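Side-chain contacts in PATF (Prochloron didemni, PDB 4BG2), which belongs to the patellamide (cyanobactin) pathway and has a barrel fold like that of prenyltransferases, which suggests but does not prove a role in prenyl transfer: residues 68-72 against 73-77; 139-142 against 143-146; 217-220 against 221-225; 265-268 against 269-273; 32-35 against 36-39. All coordinates share one frame; numbering follows the deposited sequence.

Contact 1 (68-72 against 73-77); sequences VCNNQ and GTTWP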
loop_
_atom_site.group_PDB
_atom_site.type_symbol
_atom_site.label_atom_id
_atom_site.label_comp_id
_atom_site.label_asym_id
_atom_site.label_seq_id
_atom_site.Cartn_x
_atom_site.Cartn_y
_atom_site.Cartn_z
ATOM N N VAL A 68 0.721 7.841 -1.453
ATOM C CA VAL A 68 1.732 8.864 -1.453
ATOM C C VAL A 68 2.251 9.111 -0.044
ATOM O O VAL A 68 1.477 9.198 0.940
ATOM C CB VAL A 68 1.154 10.159 -2.024
ATOM C CG1 VAL A 68 2.219 11.261 -2.038
ATOM C CG2 VAL A 68 0.634 9.920 -3.434
ATOM N N CYS A 69 3.561 9.237 0.082
ATOM C CA CYS A 69 4.116 9.695 1.352
ATOM C C CYS A 69 5.465 10.355 1.184
ATOM O O CYS A 69 6.163 10.150 0.188
ATOM C CB CYS A 69 4.238 8.538 2.349
ATOM S SG CYS A 69 5.463 7.273 1.897
ATOM N N ASN A 70 5.828 11.123 2.207
ATOM C CA ASN A 70 7.135 11.707 2.291
ATOM C C ASN A 70 8.157 10.588 2.450
ATOM O O ASN A 70 7.947 9.644 3.201
ATOM C CB ASN A 70 7.196 12.700 3.458
ATOM C CG ASN A 70 8.548 13.335 3.591
ATOM O OD1 ASN A 70 9.512 12.680 3.988
ATOM N ND2 ASN A 70 8.646 14.609 3.234
ATOM N N ASN A 71 9.237 10.681 1.698
ATOM C CA ASN A 71 10.228 9.623 1.645
ATOM C C ASN A 71 11.552 10.094 2.225
ATOM O O ASN A 71 12.553 9.439 2.030
ATOM C CB ASN A 71 10.378 9.094 0.201
ATOM C CG ASN A 71 10.871 10.151 -0.788
ATOM O OD1 ASN A 71 11.512 11.143 -0.425
ATOM N ND2 ASN A 71 10.601 9.914 -2.056
ATOM N N GLN A 72 11.535 11.226 2.940
ATOM C CA GLN A 72 12.722 11.778 3.599
ATOM C C GLN A 72 12.615 11.696 5.129
ATOM O O GLN A 72 12.206 12.661 5.780
ATOM C CB GLN A 72 12.882 13.258 3.256
ATOM C CG GLN A 72 13.153 13.598 1.813
ATOM C CD GLN A 72 13.046 15.091 1.601
ATOM O OE1 GLN A 72 12.033 15.702 1.950
ATOM N NE2 GLN A 72 14.091 15.691 1.049
ATOM N N GLY A 73 12.965 10.554 5.701
ATOM C CA GLY A 73 12.942 10.386 7.145
ATOM C C GLY A 73 11.572 10.399 7.811
ATOM O O GLY A 73 10.582 9.997 7.232
ATOM N N THR A 74 11.530 10.895 9.038
ATOM C CA THR A 74 10.371 10.757 9.884
ATOM C C THR A 74 9.467 11.970 9.831
ATOM O O THR A 74 9.888 13.052 10.194
ATOM C CB THR A 74 10.803 10.501 11.337
ATOM O OG1 THR A 74 11.377 9.195 11.407
ATOM C CG2 THR A 74 9.612 10.571 12.307
ATOM N N THR A 75 8.216 11.781 9.412
ATOM C CA THR A 75 7.214 12.865 9.474
ATOM C C THR A 75 6.042 12.584 10.423
ATOM O O THR A 75 5.131 13.405 10.535
ATOM C CB THR A 75 6.683 13.254 8.074
ATOM O OG1 THR A 75 6.315 12.090 7.355
ATOM C CG2 THR A 75 7.745 13.985 7.275
ATOM N N TRP A 76 6.053 11.440 11.092
ATOM C CA TRP A 76 5.082 11.175 12.146
ATOM C C TRP A 76 5.382 12.047 13.357
ATOM O O TRP A 76 6.534 12.143 13.752
ATOM C CB TRP A 76 5.159 9.720 12.572
ATOM C CG TRP A 76 4.151 9.312 13.605
ATOM C CD1 TRP A 76 4.329 9.297 14.950
ATOM C CD2 TRP A 76 2.836 8.810 13.368
ATOM N NE1 TRP A 76 3.210 8.822 15.579
ATOM C CE2 TRP A 76 2.270 8.516 14.631
ATOM C CE3 TRP A 76 2.073 8.588 12.214
ATOM C CZ2 TRP A 76 0.981 8.011 14.779
ATOM C CZ3 TRP A 76 0.790 8.079 12.350
ATOM C CH2 TRP A 76 0.253 7.788 13.629
ATOM N N PRO A 77 4.354 12.651 13.977
ATOM C CA PRO A 77 2.936 12.533 13.747
ATOM C C PRO A 77 2.327 13.601 12.855
ATOM O O PRO A 77 1.120 13.556 12.610
ATOM C CB PRO A 77 2.364 12.673 15.164
ATOM C CG PRO A 77 3.273 13.678 15.823
ATOM C CD PRO A 77 4.631 13.480 15.181
HETATM O O HOH W 1 8.269 10.824 6.271
#
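The methyl CG2 of Thr75 sits over one face of the Asn70 amide, 3.8 Å from Asn70 CG, while the backbone N of Gln72 approaches OD1 from the side of the other face. That N-H bonds Asn70 OD1 at 2.7 Å, with the donor well above the carbonyl plane, and so closes an Asx turn just as strand 60-70 runs out. On the methyl's side of the amide a water joins the two arms of the loop, 3.2 Å from Asn70 OD1, 2.6 Å from Gly73 O and 2.6 Å from Thr75 OG1. With CG anti to the backbone N (chi1 180°), Asn70 holds its amide out over the turn, where ND2 also reaches Glu45 O. With alanine in place of Asn70, the Gln72 N-H and the Glu45 carbonyl would probably lose their side-chain mates, and a gap would open under the Thr75 methyl. Further along, Pro77 CB lies 3.9 Å above the plane of the Trp76 ring, toward its rim, and the peptide bond between the two is cis. The loop links strand 60-70 to helix 79-91 on the surface of the barrel. Gln72 OE1 takes the N-H of Ser47 on one flank, while backbone bonds from Thr75 and Trp76 to Ile117 fasten the other flank to the start of strand 116-124.

Contact 2 (139-142 against 143-146); sequences HIKP and EEDT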
loop_
_atom_site.group_PDB
_atom_site.type_symbol
_atom_site.label_atom_id
_atom_site.label_comp_id
_atom_site.label_asym_id
_atom_site.label_seq_id
_atom_site.Cartn_x
_atom_site.Cartn_y
_atom_site.Cartn_z
ATOM N N HIS A 139 3.842 3.294 8.422
ATOM C CA HIS A 139 5.148 2.661 8.267
ATOM C C HIS A 139 5.949 2.749 9.558
ATOM O O HIS A 139 6.225 3.831 10.047
ATOM C CB HIS A 139 5.916 3.302 7.133
ATOM C CG HIS A 139 5.325 3.013 5.803
ATOM N ND1 HIS A 139 5.412 1.774 5.211
ATOM C CD2 HIS A 139 4.627 3.791 4.945
ATOM C CE1 HIS A 139 4.802 1.805 4.039
ATOM N NE2 HIS A 139 4.302 3.013 3.862
ATOM N N ILE A 140 6.305 1.581 10.083
ATOM C CA ILE A 140 6.930 1.446 11.381
ATOM C C ILE A 140 8.434 1.364 11.184
ATOM O O ILE A 140 8.885 0.845 10.170
ATOM C CB ILE A 140 6.404 0.166 12.066
ATOM C CG1 ILE A 140 4.884 0.255 12.236
ATOM C CG2 ILE A 140 7.064 -0.058 13.410
ATOM C CD1 ILE A 140 4.222 -1.085 12.461
ATOM N N LYS A 141 9.205 1.884 12.146
ATOM C CA LYS A 141 10.665 1.834 12.065
ATOM C C LYS A 141 11.093 0.382 12.193
ATOM O O LYS A 141 10.686 -0.287 13.140
ATOM C CB LYS A 141 11.310 2.693 13.153
ATOM C CG LYS A 141 11.088 4.180 12.953
ATOM C CD LYS A 141 11.894 5.010 13.935
ATOM C CE LYS A 141 11.622 6.489 13.745
ATOM N NZ LYS A 141 12.147 7.291 14.887
ATOM N N PRO A 142 11.886 -0.122 11.232
ATOM C CA PRO A 142 12.289 -1.540 11.258
ATOM C C PRO A 142 13.092 -1.986 12.461
ATOM O O PRO A 142 12.979 -3.148 12.848
ATOM C CB PRO A 142 13.138 -1.679 9.999
ATOM C CG PRO A 142 12.545 -0.689 9.070
ATOM C CD PRO A 142 12.221 0.493 9.943
ATOM N N GLU A 143 13.901 -1.090 13.035
ATOM C CA GLU A 143 14.849 -1.456 14.095
ATOM C C GLU A 143 14.366 -1.150 15.509
ATOM O O GLU A 143 15.153 -1.157 16.449
ATOM C CB GLU A 143 16.206 -0.776 13.852
ATOM C CG GLU A 143 16.966 -1.396 12.695
ATOM C CD GLU A 143 17.471 -2.792 13.031
ATOM O OE1 GLU A 143 18.349 -2.909 13.929
ATOM O OE2 GLU A 143 16.982 -3.766 12.398
ATOM N N GLU A 144 13.073 -0.902 15.665
ATOM C CA GLU A 144 12.496 -0.727 16.989
ATOM C C GLU A 144 11.713 -1.985 17.358
ATOM O O GLU A 144 11.240 -2.707 16.471
ATOM C CB GLU A 144 11.575 0.500 17.007
ATOM C CG GLU A 144 12.259 1.815 16.666
ATOM C CD GLU A 144 13.131 2.367 17.785
ATOM O OE1 GLU A 144 13.033 1.913 18.945
ATOM O OE2 GLU A 144 13.941 3.273 17.504
ATOM N N ASP A 145 11.590 -2.246 18.658
ATOM C CA ASP A 145 10.668 -3.251 19.170
ATOM C C ASP A 145 9.292 -2.594 19.162
ATOM O O ASP A 145 9.051 -1.644 19.909
ATOM C CB ASP A 145 11.055 -3.704 20.584
ATOM C CG ASP A 145 9.984 -4.573 21.246
ATOM O OD1 ASP A 145 9.181 -5.212 20.529
ATOM O OD2 ASP A 145 9.954 -4.627 22.495
ATOM N N THR A 146 8.404 -3.095 18.301
ATOM C CA THR A 146 7.160 -2.411 18.011
ATOM C C THR A 146 5.938 -3.268 18.312
ATOM O O THR A 146 4.864 -3.055 17.744
ATOM C CB THR A 146 7.153 -1.914 16.559
ATOM O OG1 THR A 146 7.413 -3.004 15.664
ATOM C CG2 THR A 146 8.235 -0.856 16.385
#
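A type I beta turn runs from Lys141 to Glu144, with Pro142 and Glu143 at its corners, and takes the chain from the end of strand 133-140, in the antiparallel barrel, toward helix 147-157. Lys141 is worth following outward. Its CB lies 3.7 Å from Glu144 CG, an aliphatic touch between the two ends of the turn. CG sits beside the backbone N, anti to the carbonyl carbon (chi1 -68°), and beyond it the chain runs straight, because every later torsion is near 180°. CE passes Thr74 in the loop that follows strand 60-70, and NZ ends on the carbonyl O of Arg114. Glu144 bends at chi2 and brings OE2 to 5.1 Å from Lys141 NZ: the opposite charges are neighbours and may attract each other, but they do not touch. Across the turn itself Lys141 O and Glu144 N are 3.5 Å apart, so the turn is recognised by its backbone angles more than by a tight closing bond.

The second meeting is between Ile140, the last strand residue, and Thr146, at the N-cap position of helix 147-157. The Thr146 side chain makes no capping bond; its OG1 is turned to Lys204 NZ instead. That leaves the methyl CG2 to face the strand, anti to the carbonyl carbon of its own residue. There it presses on the branch methyl of the isoleucine, tighter than an ordinary van der Waals contact: Ile140 CG2 to Thr146 CG2 is 3.3 Å.

Contact 3 (217-220 against 221-225); sequences SRKV and NSIFR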
loop_
_atom_site.group_PDB
_atom_site.type_symbol
_atom_site.label_atom_id
_atom_site.label_comp_id
_atom_site.label_asym_id
_atom_site.label_seq_id
_atom_site.Cartn_x
_atom_site.Cartn_y
_atom_site.Cartn_z
ATOM N N SER A 217 3.131 -22.387 0.362
ATOM C CA SER A 217 3.365 -23.316 -0.722
ATOM C C SER A 217 4.822 -23.283 -1.196
ATOM O O SER A 217 5.573 -22.335 -0.925
ATOM C CB SER A 217 2.449 -22.981 -1.886
ATOM O OG SER A 217 2.877 -21.789 -2.520
ATOM N N ARG A 218 5.208 -24.322 -1.922
ATOM C CA ARG A 218 6.532 -24.384 -2.529
ATOM C C ARG A 218 6.737 -23.223 -3.494
ATOM O O ARG A 218 7.816 -22.645 -3.569
ATOM C CB ARG A 218 6.733 -25.730 -3.235
ATOM C CG ARG A 218 6.795 -26.881 -2.236
ATOM C CD ARG A 218 7.103 -28.209 -2.889
ATOM N NE ARG A 218 5.967 -28.727 -3.666
ATOM C CZ ARG A 218 5.398 -29.925 -3.510
ATOM N NH1 ARG A 218 5.832 -30.789 -2.594
ATOM N NH2 ARG A 218 4.381 -30.269 -4.292
ATOM N N LYS A 219 5.684 -22.854 -4.209
ATOM C CA LYS A 219 5.778 -21.754 -5.159
ATOM C C LYS A 219 6.093 -20.426 -4.438
ATOM O O LYS A 219 6.944 -19.659 -4.899
ATOM C CB LYS A 219 4.496 -21.660 -5.995
ATOM C CG LYS A 219 4.434 -20.434 -6.893
ATOM C CD LYS A 219 4.621 -20.784 -8.355
ATOM C CE LYS A 219 5.123 -19.582 -9.154
ATOM N NZ LYS A 219 6.359 -18.875 -8.672
ATOM N N VAL A 220 5.427 -20.175 -3.314
ATOM C CA VAL A 220 5.773 -19.026 -2.458
ATOM C C VAL A 220 7.205 -19.101 -1.948
ATOM O O VAL A 220 7.976 -18.144 -2.095
ATOM C CB VAL A 220 4.831 -18.897 -1.243
ATOM C CG1 VAL A 220 5.380 -17.885 -0.237
ATOM C CG2 VAL A 220 3.458 -18.446 -1.716
ATOM N N ASN A 221 7.572 -20.248 -1.389
ATOM C CA ASN A 221 8.937 -20.454 -0.901
ATOM C C ASN A 221 10.018 -20.301 -1.954
ATOM O O ASN A 221 11.109 -19.844 -1.636
ATOM C CB ASN A 221 9.076 -21.785 -0.157
ATOM C CG ASN A 221 8.664 -21.651 1.299
ATOM O OD1 ASN A 221 9.448 -21.164 2.129
ATOM N ND2 ASN A 221 7.409 -22.001 1.605
ATOM N N SER A 222 9.705 -20.613 -3.207
ATOM C CA SER A 222 10.710 -20.538 -4.261
ATOM C C SER A 222 10.980 -19.133 -4.770
ATOM O O SER A 222 12.016 -18.916 -5.379
ATOM C CB SER A 222 10.352 -21.451 -5.432
ATOM O OG SER A 222 9.384 -20.840 -6.249
ATOM N N ILE A 223 10.065 -18.186 -4.520
ATOM C CA ILE A 223 10.217 -16.808 -5.017
ATOM C C ILE A 223 10.370 -15.729 -3.943
ATOM O O ILE A 223 10.836 -14.650 -4.244
ATOM C CB ILE A 223 9.054 -16.372 -5.953
ATOM C CG1 ILE A 223 7.717 -16.465 -5.222
ATOM C CG2 ILE A 223 9.069 -17.215 -7.237
ATOM C CD1 ILE A 223 6.536 -15.878 -5.970
ATOM N N PHE A 224 9.991 -16.006 -2.697
ATOM C CA PHE A 224 9.815 -14.914 -1.741
ATOM C C PHE A 224 11.094 -14.197 -1.332
ATOM O O PHE A 224 11.035 -13.061 -0.906
ATOM C CB PHE A 224 8.993 -15.349 -0.516
ATOM C CG PHE A 224 9.789 -16.026 0.561
ATOM C CD1 PHE A 224 10.179 -17.341 0.423
ATOM C CD2 PHE A 224 10.106 -15.351 1.728
ATOM C CE1 PHE A 224 10.908 -17.976 1.419
ATOM C CE2 PHE A 224 10.828 -15.968 2.721
ATOM C CZ PHE A 224 11.223 -17.284 2.575
ATOM N N ARG A 225 12.235 -14.850 -1.493
ATOM C CA ARG A 225 13.545 -14.272 -1.174
ATOM C C ARG A 225 14.254 -13.657 -2.373
ATOM O O ARG A 225 15.336 -13.112 -2.219
ATOM C CB ARG A 225 14.466 -15.348 -0.611
ATOM C CG ARG A 225 13.973 -15.975 0.676
ATOM C CD ARG A 225 14.749 -17.253 0.945
ATOM N NE ARG A 225 14.737 -17.598 2.359
ATOM C CZ ARG A 225 15.190 -18.740 2.854
ATOM N NH1 ARG A 225 15.695 -19.675 2.052
ATOM N NH2 ARG A 225 15.127 -18.953 4.164
#
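Asn221 grips the carbonyl of Ser217 twice. Its backbone N bonds Ser217 O at 2.9 Å and almost straight (173°). Its side-chain ND2 reaches the same Ser217 O at 3.1 Å, coming from above the carbonyl plane while the oxygen lies close to the plane of the amide. Ser217, the N-cap of helix 218-223, turns its hydroxyl back to take the Val220 N-H on OG at 3.1 Å. One turn on, Ser222 OG donates to Lys219 O at 3.0 Å, and Val220 O accepts from both Ile223 N and Phe224 N. Asn221 ND2 also donates to Thr212 O of helix 206-215; a leucine in its place would probably leave that carbonyl without its mate and release this tie between the two helices.

Further out, the bent Lys219 chain crosses Ile223, bringing NZ to 3.5 Å from Ile223 CG2, while NZ makes a weak hydrogen bond to Tyr256 O. Arg225 CG lies 3.5 Å above the centre of the Phe224 ring, which also meets Phe230 edge-to-face. Val220, Ile223 and Phe224 all pack on strand 242-247. Side-chain bonds from Ser217, Asn221 and Ser222 thus supplement the backbone ladder of this short helix, with its apolar residues against the barrel.

Contact 4 (265-268 against 269-273); sequences KIYN and FCQSQ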
loop_
_atom_site.group_PDB
_atom_site.type_symbol
_atom_site.label_atom_id
_atom_site.label_comp_id
_atom_site.label_asym_id
_atom_site.label_seq_id
_atom_site.Cartn_x
_atom_site.Cartn_y
_atom_site.Cartn_z
ATOM N N LYS A 265 0.349 -5.941 -20.041
ATOM C CA LYS A 265 0.200 -4.523 -20.365
ATOM C C LYS A 265 0.780 -3.631 -19.268
ATOM O O LYS A 265 1.507 -2.668 -19.555
ATOM C CB LYS A 265 -1.257 -4.169 -20.598
ATOM C CG LYS A 265 -1.517 -2.666 -20.596
ATOM C CD LYS A 265 -2.937 -2.361 -21.035
ATOM C CE LYS A 265 -3.225 -0.874 -20.965
ATOM N NZ LYS A 265 -4.391 -0.573 -21.838
ATOM N N ILE A 266 0.470 -3.947 -18.011
ATOM C CA ILE A 266 1.022 -3.178 -16.899
ATOM C C ILE A 266 2.538 -3.310 -16.887
ATOM O O ILE A 266 3.254 -2.324 -16.659
ATOM C CB ILE A 266 0.466 -3.625 -15.525
ATOM C CG1 ILE A 266 -1.041 -3.416 -15.453
ATOM C CG2 ILE A 266 1.136 -2.858 -14.390
ATOM C CD1 ILE A 266 -1.736 -4.339 -14.470
ATOM N N TYR A 267 3.026 -4.526 -17.134
ATOM C CA TYR A 267 4.456 -4.772 -17.120
ATOM C C TYR A 267 5.188 -3.955 -18.172
ATOM O O TYR A 267 6.206 -3.333 -17.890
ATOM C CB TYR A 267 4.743 -6.258 -17.339
ATOM C CG TYR A 267 6.209 -6.527 -17.465
ATOM C CD1 TYR A 267 7.047 -6.410 -16.361
ATOM C CD2 TYR A 267 6.767 -6.863 -18.685
ATOM C CE1 TYR A 267 8.405 -6.649 -16.472
ATOM C CE2 TYR A 267 8.127 -7.091 -18.810
ATOM C CZ TYR A 267 8.933 -6.983 -17.697
ATOM O OH TYR A 267 10.272 -7.216 -17.793
ATOM N N ASN A 268 4.654 -3.972 -19.385
ATOM C CA ASN A 268 5.205 -3.210 -20.516
ATOM C C ASN A 268 5.200 -1.727 -20.249
ATOM O O ASN A 268 6.178 -1.023 -20.523
ATOM C CB ASN A 268 4.374 -3.477 -21.766
ATOM C CG ASN A 268 4.589 -4.867 -22.317
ATOM O OD1 ASN A 268 5.593 -5.521 -22.043
ATOM N ND2 ASN A 268 3.640 -5.321 -23.096
ATOM N N PHE A 269 4.086 -1.245 -19.707
ATOM C CA PHE A 269 4.003 0.160 -19.356
ATOM C C PHE A 269 5.120 0.523 -18.379
ATOM O O PHE A 269 5.806 1.526 -18.563
ATOM C CB PHE A 269 2.643 0.489 -18.764
ATOM C CG PHE A 269 2.600 1.831 -18.107
ATOM C CD1 PHE A 269 2.464 2.983 -18.866
ATOM C CD2 PHE A 269 2.743 1.945 -16.733
ATOM C CE1 PHE A 269 2.444 4.225 -18.264
ATOM C CE2 PHE A 269 2.723 3.187 -16.126
ATOM C CZ PHE A 269 2.567 4.326 -16.890
ATOM N N CYS A 270 5.319 -0.310 -17.359
ATOM C CA CYS A 270 6.354 -0.050 -16.353
ATOM C C CYS A 270 7.768 0.041 -16.917
ATOM O O CYS A 270 8.525 0.942 -16.505
ATOM C CB CYS A 270 6.327 -1.099 -15.250
ATOM S SG CYS A 270 5.030 -0.790 -14.054
ATOM N N GLN A 271 8.104 -0.860 -17.861
ATOM C CA GLN A 271 9.450 -0.930 -18.439
ATOM C C GLN A 271 9.775 0.258 -19.333
ATOM O O GLN A 271 10.946 0.569 -19.536
ATOM C CB GLN A 271 9.738 -2.279 -19.185
ATOM C CG GLN A 271 9.012 -2.541 -20.531
ATOM C CD GLN A 271 9.417 -3.848 -21.243
ATOM O OE1 GLN A 271 8.564 -4.608 -21.735
ATOM N NE2 GLN A 271 10.714 -4.109 -21.307
ATOM N N SER A 272 8.755 0.928 -19.856
ATOM C CA SER A 272 8.959 2.131 -20.647
ATOM C C SER A 272 8.964 3.414 -19.804
ATOM O O SER A 272 9.323 4.473 -20.309
ATOM C CB SER A 272 7.870 2.243 -21.704
ATOM O OG SER A 272 6.595 2.227 -21.103
ATOM N N GLN A 273 8.550 3.340 -18.539
ATOM C CA GLN A 273 8.497 4.547 -17.688
ATOM C C GLN A 273 9.784 4.785 -16.903
ATOM O O GLN A 273 10.364 3.864 -16.362
ATOM C CB GLN A 273 7.341 4.465 -16.695
ATOM C CG GLN A 273 5.955 4.571 -17.292
ATOM C CD GLN A 273 5.789 5.813 -18.124
ATOM O OE1 GLN A 273 5.575 6.905 -17.599
ATOM N NE2 GLN A 273 5.909 5.664 -19.437
#
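Phe269 N-H goes to Lys265 O at 2.9 Å and opens a run of regular helical bonds along the last turns of helix 261-272. Cys270 N then donates to Ile266 O at 3.0 Å, and Gln271 N to Tyr267 O at 3.1 Å. The fourth, Ser272 N to Asn268 O, is stretched to 3.3 Å and weak. As the ladder gives way, a side chain steps in. Ser272 OG lies between its own backbone N and carbonyl carbon (chi1 57°), a torsion that folds the hydroxyl back along the helix, and it donates to Phe269 O at 2.8 Å. Beyond it, Gln273 N reaches Cys270 O at 3.1 Å, so Phe269 O and Cys270 O still have donors in the chain.

Ile266 CG2 approaches Cys270 SG to 4.4 Å, and these two buried residues both rest on Phe298 of strand 295-303. Phe269 packs on Ala25 of helix 3-25. Gln273 CG lies 3.4 Å above the plane of its ring, nearer the rim than the middle, and Phe26, just past the end of helix 3-25, meets the ring edge-to-face. The chemistry is that of an amphipathic helix: greasy side chains and a thiol seal it to the strands, while the carbonyls from Lys265 to Cys270 are satisfied from within, by backbone donors first and by a serine hydroxyl where they weaken.

Contact 5 (32-35 against 36-39); sequences FPLP and LFEE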
loop_
_atom_site.group_PDB
_atom_site.type_symbol
_atom_site.label_atom_id
_atom_site.label_comp_id
_atom_site.label_asym_id
_atom_site.label_seq_id
_atom_site.Cartn_x
_atom_site.Cartn_y
_atom_site.Cartn_z
ATOM N N PHE A 32 -14.621 11.200 -8.391
ATOM C CA PHE A 32 -14.483 11.377 -6.958
ATOM C C PHE A 32 -13.911 10.103 -6.351
ATOM O O PHE A 32 -14.403 9.016 -6.661
ATOM C CB PHE A 32 -15.855 11.650 -6.331
ATOM C CG PHE A 32 -15.791 11.955 -4.879
ATOM C CD1 PHE A 32 -15.843 10.942 -3.931
ATOM C CD2 PHE A 32 -15.638 13.259 -4.460
ATOM C CE1 PHE A 32 -15.739 11.235 -2.573
ATOM C CE2 PHE A 32 -15.547 13.561 -3.113
ATOM C CZ PHE A 32 -15.598 12.552 -2.166
ATOM N N PRO A 33 -12.898 10.215 -5.468
ATOM C CA PRO A 33 -12.256 11.386 -4.889
ATOM C C PRO A 33 -10.905 11.768 -5.514
ATOM O O PRO A 33 -10.095 12.463 -4.878
ATOM C CB PRO A 33 -12.022 10.936 -3.458
ATOM C CG PRO A 33 -11.631 9.498 -3.641
ATOM C CD PRO A 33 -12.377 8.988 -4.844
ATOM N N LEU A 34 -10.689 11.395 -6.764
ATOM C CA LEU A 34 -9.393 11.627 -7.394
ATOM C C LEU A 34 -8.976 13.091 -7.536
ATOM O O LEU A 34 -7.854 13.435 -7.173
ATOM C CB LEU A 34 -9.331 10.898 -8.727
ATOM C CG LEU A 34 -7.981 10.687 -9.405
ATOM C CD1 LEU A 34 -6.825 10.526 -8.418
ATOM C CD2 LEU A 34 -8.093 9.450 -10.302
ATOM N N PRO A 35 -9.856 13.969 -8.036
ATOM C CA PRO A 35 -9.476 15.396 -7.992
ATOM C C PRO A 35 -9.079 15.916 -6.616
ATOM O O PRO A 35 -8.070 16.614 -6.493
ATOM C CB PRO A 35 -10.735 16.116 -8.502
ATOM C CG PRO A 35 -11.408 15.118 -9.376
ATOM C CD PRO A 35 -11.135 13.766 -8.751
ATOM N N LEU A 36 -9.860 15.590 -5.588
ATOM C CA LEU A 36 -9.519 15.961 -4.202
ATOM C C LEU A 36 -8.160 15.383 -3.780
ATOM O O LEU A 36 -7.377 16.047 -3.101
ATOM C CB LEU A 36 -10.574 15.444 -3.215
ATOM C CG LEU A 36 -11.848 16.257 -2.981
ATOM C CD1 LEU A 36 -12.824 15.440 -2.148
ATOM C CD2 LEU A 36 -11.506 17.566 -2.279
ATOM N N PHE A 37 -7.891 14.135 -4.156
ATOM C CA PHE A 37 -6.641 13.515 -3.784
ATOM C C PHE A 37 -5.435 14.237 -4.387
ATOM O O PHE A 37 -4.405 14.447 -3.717
ATOM C CB PHE A 37 -6.629 12.069 -4.229
ATOM C CG PHE A 37 -5.416 11.347 -3.806
ATOM C CD1 PHE A 37 -5.173 11.109 -2.451
ATOM C CD2 PHE A 37 -4.482 10.938 -4.732
ATOM C CE1 PHE A 37 -4.047 10.428 -2.047
ATOM C CE2 PHE A 37 -3.345 10.266 -4.326
ATOM C CZ PHE A 37 -3.131 10.018 -2.990
ATOM N N GLU A 38 -5.582 14.675 -5.632
ATOM C CA GLU A 38 -4.527 15.407 -6.313
ATOM C C GLU A 38 -4.206 16.698 -5.554
ATOM O O GLU A 38 -3.035 17.035 -5.346
ATOM C CB GLU A 38 -4.943 15.703 -7.763
ATOM C CG GLU A 38 -5.021 14.461 -8.650
ATOM C CD GLU A 38 -5.471 14.749 -10.089
ATOM O OE1 GLU A 38 -5.788 15.909 -10.418
ATOM O OE2 GLU A 38 -5.492 13.808 -10.920
ATOM N N GLU A 39 -5.239 17.414 -5.127
ATOM C CA GLU A 39 -5.034 18.614 -4.335
ATOM C C GLU A 39 -4.342 18.265 -3.018
ATOM O O GLU A 39 -3.442 18.979 -2.574
ATOM C CB GLU A 39 -6.365 19.339 -4.071
ATOM C CG GLU A 39 -7.027 19.825 -5.346
ATOM C CD GLU A 39 -8.408 20.445 -5.148
ATOM O OE1 GLU A 39 -9.282 19.848 -4.467
ATOM O OE2 GLU A 39 -8.624 21.545 -5.701
#
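Helix 34-42 begins here, and Phe32, just ahead of it, reaches forward over the first turn to touch Leu36. CE2 of the Phe32 ring lies 3.4 Å from Leu36 CD1, the methyl approaching obliquely. One face of the same ring carries Pro33 CB, 3.8 Å above the plane and toward the rim. The peptide bond between Phe32 and Pro33 is cis, which turns the chain sharply just before the helix and leaves Pro33 at its N-cap position.

The backbone ladder starts at once: Phe37 N donates to Pro33 O at 2.9 Å, Glu38 N to Leu34 O at 3.0 Å and Glu39 N to Pro35 O at 3.2 Å. Pro35 has no N-H to give, but a residue in the first turn of a helix has no earlier carbonyl within the helix to give one to, so the proline fits there without breaking the ladder.

The helix lies against the outer side of an antiparallel barrel of the kind known from ABBA prenyltransferases, and Phe37 rests on two of its strands. With CG anti to the backbone N (chi1 -176°), the ring lies on Tyr66 of strand 60-70 and Ile121 and Val123 of strand 116-124. Leu34 CD1 comes to 4.4 Å from Phe37 CD2 and packs on Tyr66 as well. Glu38 extends on another flank; its CG passes 3.4 Å from Leu34 O, and its carboxylate makes a salt bridge with Arg20 and takes a hydrogen bond from Gln23, both of helix 3-25.

In the fold
Along the chain the order is contact 5, 1, 2, 3, 4, all set around one closed antiparallel barrel of ten strands. Contacts 1 and 2, centres about 14 Å apart, occupy loops leaving strands 60-70 and 133-140, the two neighbours of strand 116-124, and touch through Thr74 OG1 and Lys141 CE (3.6 Å). Contact 5 meets contact 1 where Val68 CG2 lies 3.8 Å from Phe37 CZ. Contact 3 lies on strand 242-247, contact 4 on strands 295-303 and 48-57, where the barrel closes; their centres are about 25 Å apart. Contacts 3 and 5 are farthest apart, about 38 Å between centres. The five thus attach outer helices and strand-to-helix loops to the barrel at its seam, wall and strand ends.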